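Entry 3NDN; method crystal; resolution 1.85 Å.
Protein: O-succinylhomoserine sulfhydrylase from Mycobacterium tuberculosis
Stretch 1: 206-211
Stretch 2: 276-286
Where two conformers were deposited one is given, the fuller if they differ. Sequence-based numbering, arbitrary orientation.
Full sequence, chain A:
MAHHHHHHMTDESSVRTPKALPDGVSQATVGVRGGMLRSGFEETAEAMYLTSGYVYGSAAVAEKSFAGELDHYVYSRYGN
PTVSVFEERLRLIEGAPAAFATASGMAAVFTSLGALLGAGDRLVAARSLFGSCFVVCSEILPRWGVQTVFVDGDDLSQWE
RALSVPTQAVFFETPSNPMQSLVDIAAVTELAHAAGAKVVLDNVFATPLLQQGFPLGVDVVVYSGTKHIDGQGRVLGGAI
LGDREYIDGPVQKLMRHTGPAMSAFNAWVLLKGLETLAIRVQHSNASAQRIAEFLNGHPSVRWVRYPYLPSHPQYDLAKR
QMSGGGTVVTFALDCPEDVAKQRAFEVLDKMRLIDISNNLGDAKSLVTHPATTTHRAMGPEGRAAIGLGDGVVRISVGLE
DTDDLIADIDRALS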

ATOM      1  N   ALA A 206       2.370  10.998  27.132  1.00 40.61           N
ATOM      2  CA  ALA A 206       2.200  12.448  26.972  1.00 40.67           C
ATOM      3  C   ALA A 206       2.213  12.998  25.531  1.00 40.69           C
ATOM      4  O   ALA A 206       1.542  14.000  25.249  1.00 40.69           O
ATOM      5  N   THR A 207       2.974  12.352  24.641  1.00 40.46           N
ATOM      6  CA  THR A 207       3.294  12.859  23.287  1.00 40.57           C
ATOM      7  C   THR A 207       4.192  14.114  23.350  1.00 40.97           C
ATOM      8  O   THR A 207       4.220  14.805  24.378  1.00 41.05           O
ATOM      9  N   PRO A 208       4.915  14.424  22.248  1.00 40.85           N
ATOM     10  CA  PRO A 208       5.754  15.642  22.197  1.00 40.88           C
ATOM     11  C   PRO A 208       4.970  16.954  22.275  1.00 41.09           C
ATOM     12  O   PRO A 208       5.559  18.042  22.428  1.00 41.85           O
ATOM     13  N   LEU A 209       3.652  16.865  22.197  1.00 39.80           N
ATOM     14  CA  LEU A 209       2.853  18.067  22.242  1.00 39.46           C
ATOM     15  C   LEU A 209       2.583  18.530  23.683  1.00 38.38           C
ATOM     16  O   LEU A 209       2.356  19.723  23.912  1.00 38.63           O
ATOM     17  N   LEU A 210       2.601  17.601  24.639  1.00 36.45           N
ATOM     18  CA  LEU A 210       2.220  17.947  26.027  1.00 35.29           C
ATOM     19  C   LEU A 210       3.358  17.944  27.062  1.00 35.31           C
ATOM     20  O   LEU A 210       3.187  18.477  28.157  1.00 35.64           O
ATOM     21  N   GLN A 211       4.497  17.348  26.718  1.00 35.41           N
ATOM     22  CA  GLN A 211       5.657  17.224  27.630  1.00 35.48           C
ATOM     23  C   GLN A 211       6.951  17.159  26.807  1.00 36.40           C
ATOM     24  O   GLN A 211       7.081  16.302  25.919  1.00 35.71           O
ATOM     25  N   THR A 276      -1.254  15.751  11.136  1.00 27.02           N
ATOM     26  CA  THR A 276      -2.466  16.039  11.942  1.00 27.55           C
ATOM     27  C   THR A 276      -2.307  15.862  13.462  1.00 27.38           C
ATOM     28  O   THR A 276      -3.293  16.024  14.229  1.00 27.71           O
ATOM     29  N   LEU A 277      -1.096  15.564  13.923  1.00 27.15           N
ATOM     30  CA  LEU A 277      -0.876  15.267  15.354  1.00 27.42           C
ATOM     31  C   LEU A 277      -1.342  16.400  16.276  1.00 27.63           C
ATOM     32  O   LEU A 277      -2.057  16.154  17.272  1.00 26.58           O
ATOM     33  N   ALA A 278      -0.950  17.634  15.940  1.00 28.08           N
ATOM     34  CA  ALA A 278      -1.301  18.810  16.761  1.00 28.52           C
ATOM     35  C   ALA A 278      -2.800  18.967  17.039  1.00 28.76           C
ATOM     36  O   ALA A 278      -3.211  19.063  18.217  1.00 27.99           O
ATOM     37  N   ILE A 279      -3.625  18.997  15.976  1.00 29.25           N
ATOM     38  CA  ILE A 279      -5.086  19.127  16.160  1.00 29.71           C
ATOM     39  C   ILE A 279      -5.769  17.892  16.791  1.00 29.45           C
ATOM     40  O   ILE A 279      -6.720  18.046  17.575  1.00 29.55           O
ATOM     41  N   ARG A 280      -5.289  16.693  16.461  1.00 29.33           N
ATOM     42  CA  ARG A 280      -5.779  15.447  17.111  1.00 29.47           C
ATOM     43  C   ARG A 280      -5.514  15.410  18.634  1.00 29.69           C
ATOM     44  O   ARG A 280      -6.443  15.141  19.447  1.00 28.90           O
ATOM     45  N   VAL A 281      -4.273  15.703  19.036  1.00 29.74           N
ATOM     46  CA  VAL A 281      -3.955  15.752  20.483  1.00 30.35           C
ATOM     47  C   VAL A 281      -4.746  16.855  21.215  1.00 30.89           C
ATOM     48  O   VAL A 281      -5.372  16.588  22.260  1.00 30.21           O
ATOM     49  N   GLN A 282      -4.767  18.071  20.645  1.00 31.30           N
ATOM     50  CA  GLN A 282      -5.604  19.167  21.173  1.00 32.50           C
ATOM     51  C   GLN A 282      -7.052  18.744  21.486  1.00 31.42           C
ATOM     52  O   GLN A 282      -7.555  19.013  22.590  1.00 30.99           O
ATOM     53  N   HIS A 283      -7.713  18.076  20.534  1.00 31.15           N
ATOM     54  CA  HIS A 283      -9.117  17.715  20.703  0.50 31.16           C
ATOM     55  C   HIS A 283      -9.319  16.572  21.712  1.00 31.34           C
ATOM     56  O   HIS A 283     -10.222  16.649  22.576  1.00 31.47           O
ATOM     57  N   SER A 284      -8.486  15.536  21.627  1.00 31.03           N
ATOM     58  CA  SER A 284      -8.585  14.397  22.565  1.00 31.39           C
ATOM     59  C   SER A 284      -8.236  14.756  24.027  1.00 31.16           C
ATOM     60  O   SER A 284      -8.883  14.257  24.972  1.00 30.53           O
ATOM     61  N   ASN A 285      -7.243  15.632  24.204  1.00 31.34           N
ATOM     62  CA  ASN A 285      -6.893  16.161  25.537  1.00 31.34           C
ATOM     63  C   ASN A 285      -8.045  16.938  26.174  1.00 31.33           C
ATOM     64  O   ASN A 285      -8.356  16.721  27.342  1.00 31.25           O
ATOM     65  N   ALA A 286      -8.694  17.829  25.404  1.00 31.53           N
ATOM     66  CA  ALA A 286      -9.826  18.593  25.907  1.00 31.39           C
ATOM     67  C   ALA A 286     -11.014  17.695  26.249  1.00 31.54           C
ATOM     68  O   ALA A 286     -11.712  17.909  27.269  1.00 30.41           O
TER

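This is a small, mainly apolar contact, burying 315 Å² over both sides, in which a short turn sets two leucines against one face of a regular helix, with no hydrogen bond crossing between them.

The helix presents Leu277, Val281 and Asn285, spaced four residues apart so that their CA-to-CB bonds all point toward the turn; Ala278 joins them from a sideways position. Leu209 is the centre of the contact. With chi1 m (-83°) and chi2 p, it places CD1 3.7 Å from CD2 of Leu277, and its CD2 settles onto the helix itself, 3.2 Å from CA of Ala278 and 3.6 Å from CB of Val281. Leu209 CD2 comes nearer to CA of Ala278 than to its CB, at 4.1 Å. The same methyl lies 3.5 Å from the Leu277 carbonyl O, an oxygen already engaged by the helix through Val281 N at 2.9 Å. Here the two backbones are at their closest, with CA of Leu209 6.9 Å from CA of Ala278.

Leu277, chi1 t and chi2 p, reaches the turn and also meets Pro208, whose CG stands a looser 4.4 Å from Leu277 CD2. One helical turn on, Val281 (chi1 t) is shared by three residues: besides Leu209, its CG1 lies 4.0 Å from CG of Leu210 and 4.0 Å from OG1 of Thr207. Leu210, in the extended mt rotamer, carries the contact further along the helix, bringing CD1 to 3.7 Å from OD1 of Asn285. That is a van der Waals approach; the amide oxygen finds its hydrogen bond elsewhere in the structure.

No polar group bonds across the contact; those that bond do so within their own stretch or elsewhere in the structure. Thr207, chi1 p, points toward the helix, yet its OG1 donates to O of Ala206 at 2.6 Å and accepts from N of Leu209 at 3.2 Å. The hydroxyl thus ties down the turn that positions Leu209, and Leu210 N adds a 3.2 Å bond to Thr207 O. On the helix, Arg280 NE donates to Thr276 OG1 at 2.8 Å, and His283 ND1 to Ile279 O at 3.1 Å, all four residues being clear of the contact.

The rules to read are simple: the contact positions repeat every four residues, a leucine methyl rests on the helix backbone at an alanine, and the polar atoms find their hydrogen-bond partners without bridging the two stretches.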

ATOM      1  CB  ALA A 206       3.243  13.179  27.820  1.00 40.56           C
ATOM      2  CB  THR A 207       2.023  13.189  22.419  1.00 40.92           C
ATOM      3  OG1 THR A 207       1.585  14.532  22.692  1.00 40.19           O
ATOM      4  CG2 THR A 207       0.871  12.202  22.685  1.00 41.17           C
ATOM      5  CB  PRO A 208       6.484  15.534  20.843  1.00 40.94           C
ATOM      6  CG  PRO A 208       5.818  14.443  20.090  1.00 40.80           C
ATOM      7  CD  PRO A 208       5.138  13.543  21.084  1.00 40.60           C
ATOM      8  CB  LEU A 209       1.559  17.877  21.456  1.00 39.67           C
ATOM      9  CG  LEU A 209       1.622  18.088  19.936  1.00 41.84           C
ATOM     10  CD1 LEU A 209       2.729  17.296  19.244  1.00 41.19           C
ATOM     11  CD2 LEU A 209       0.290  17.748  19.340  1.00 43.51           C
ATOM     12  CB  LEU A 210       1.051  17.087  26.511  1.00 34.54           C
ATOM     13  CG  LEU A 210      -0.225  17.033  25.660  1.00 33.45           C
ATOM     14  CD1 LEU A 210      -1.256  16.162  26.341  1.00 31.22           C
ATOM     15  CD2 LEU A 210      -0.791  18.444  25.375  1.00 31.77           C
ATOM     16  CB  GLN A 211       5.518  15.966  28.501  1.00 35.61           C
ATOM     17  CG  GLN A 211       6.632  15.761  29.535  1.00 34.87           C
ATOM     18  CD  GLN A 211       6.285  14.692  30.553  1.00 35.44           C
ATOM     19  OE1 GLN A 211       5.947  14.997  31.695  1.00 35.83           O
ATOM     20  NE2 GLN A 211       6.371  13.427  30.147  1.00 34.29           N
ATOM     21  CB  THR A 276      -3.690  15.183  11.484  1.00 27.81           C
ATOM     22  OG1 THR A 276      -3.350  13.793  11.569  1.00 26.83           O
ATOM     23  CG2 THR A 276      -4.116  15.520  10.056  1.00 29.24           C
ATOM     24  CB  LEU A 277       0.596  14.890  15.641  1.00 27.07           C
ATOM     25  CG  LEU A 277       1.062  14.396  17.036  1.00 27.39           C
ATOM     26  CD1 LEU A 277       0.408  13.085  17.458  1.00 28.46           C
ATOM     27  CD2 LEU A 277       2.570  14.245  17.070  1.00 26.22           C
ATOM     28  CB  ALA A 278      -0.718  20.106  16.140  1.00 28.89           C
ATOM     29  CB  ILE A 279      -5.844  19.609  14.882  1.00 30.40           C
ATOM     30  CG1 ILE A 279      -5.705  18.601  13.723  1.00 28.88           C
ATOM     31  CG2 ILE A 279      -5.401  21.049  14.488  1.00 31.58           C
ATOM     32  CD1 ILE A 279      -6.675  18.905  12.534  1.00 32.76           C
ATOM     33  CB  ARG A 280      -5.191  14.208  16.409  1.00 29.28           C
ATOM     34  CG  ARG A 280      -5.793  13.945  15.006  1.00 28.41           C
ATOM     35  CD  ARG A 280      -5.331  12.609  14.415  1.00 29.44           C
ATOM     36  NE  ARG A 280      -3.900  12.541  14.066  1.00 28.93           N
ATOM     37  CZ  ARG A 280      -2.971  11.930  14.815  1.00 27.68           C
ATOM     38  NH1 ARG A 280      -3.312  11.364  15.969  1.00 25.75           N
ATOM     39  NH2 ARG A 280      -1.703  11.893  14.428  1.00 25.68           N
ATOM     40  CB  VAL A 281      -2.417  15.829  20.773  1.00 30.26           C
ATOM     41  CG1 VAL A 281      -2.155  16.022  22.275  1.00 30.63           C
ATOM     42  CG2 VAL A 281      -1.724  14.575  20.285  1.00 30.78           C
ATOM     43  CB  GLN A 282      -5.586  20.367  20.202  1.00 33.24           C
ATOM     44  CG  GLN A 282      -6.442  21.571  20.615  1.00 38.53           C
ATOM     45  CD  GLN A 282      -6.509  22.664  19.540  1.00 44.47           C
ATOM     46  OE1 GLN A 282      -5.979  22.512  18.431  1.00 48.77           O
ATOM     47  NE2 GLN A 282      -7.174  23.766  19.864  1.00 47.36           N
ATOM     48  CB  HIS A 283      -9.774  17.435  19.336  0.50 31.28           C
ATOM     49  CG  HIS A 283     -10.262  18.674  18.637  0.50 30.08           C
ATOM     50  ND1 HIS A 283      -9.421  19.543  17.970  0.50 29.62           N
ATOM     51  CD2 HIS A 283     -11.506  19.198  18.523  0.50 28.74           C
ATOM     52  CE1 HIS A 283     -10.128  20.541  17.468  0.50 28.54           C
ATOM     53  NE2 HIS A 283     -11.396  20.357  17.794  0.50 28.10           N
ATOM     54  CB  SER A 284      -7.749  13.218  22.073  1.00 30.98           C
ATOM     55  OG  SER A 284      -8.333  12.639  20.923  1.00 32.78           O
ATOM     56  CB  ASN A 285      -5.630  17.027  25.461  1.00 31.54           C
ATOM     57  CG  ASN A 285      -5.213  17.600  26.821  1.00 31.48           C
ATOM     58  OD1 ASN A 285      -4.634  16.905  27.654  1.00 33.43           O
ATOM     59  ND2 ASN A 285      -5.464  18.894  27.016  1.00 31.34           N
ATOM     60  CB  ALA A 286     -10.235  19.697  24.903  1.00 31.77           C
TER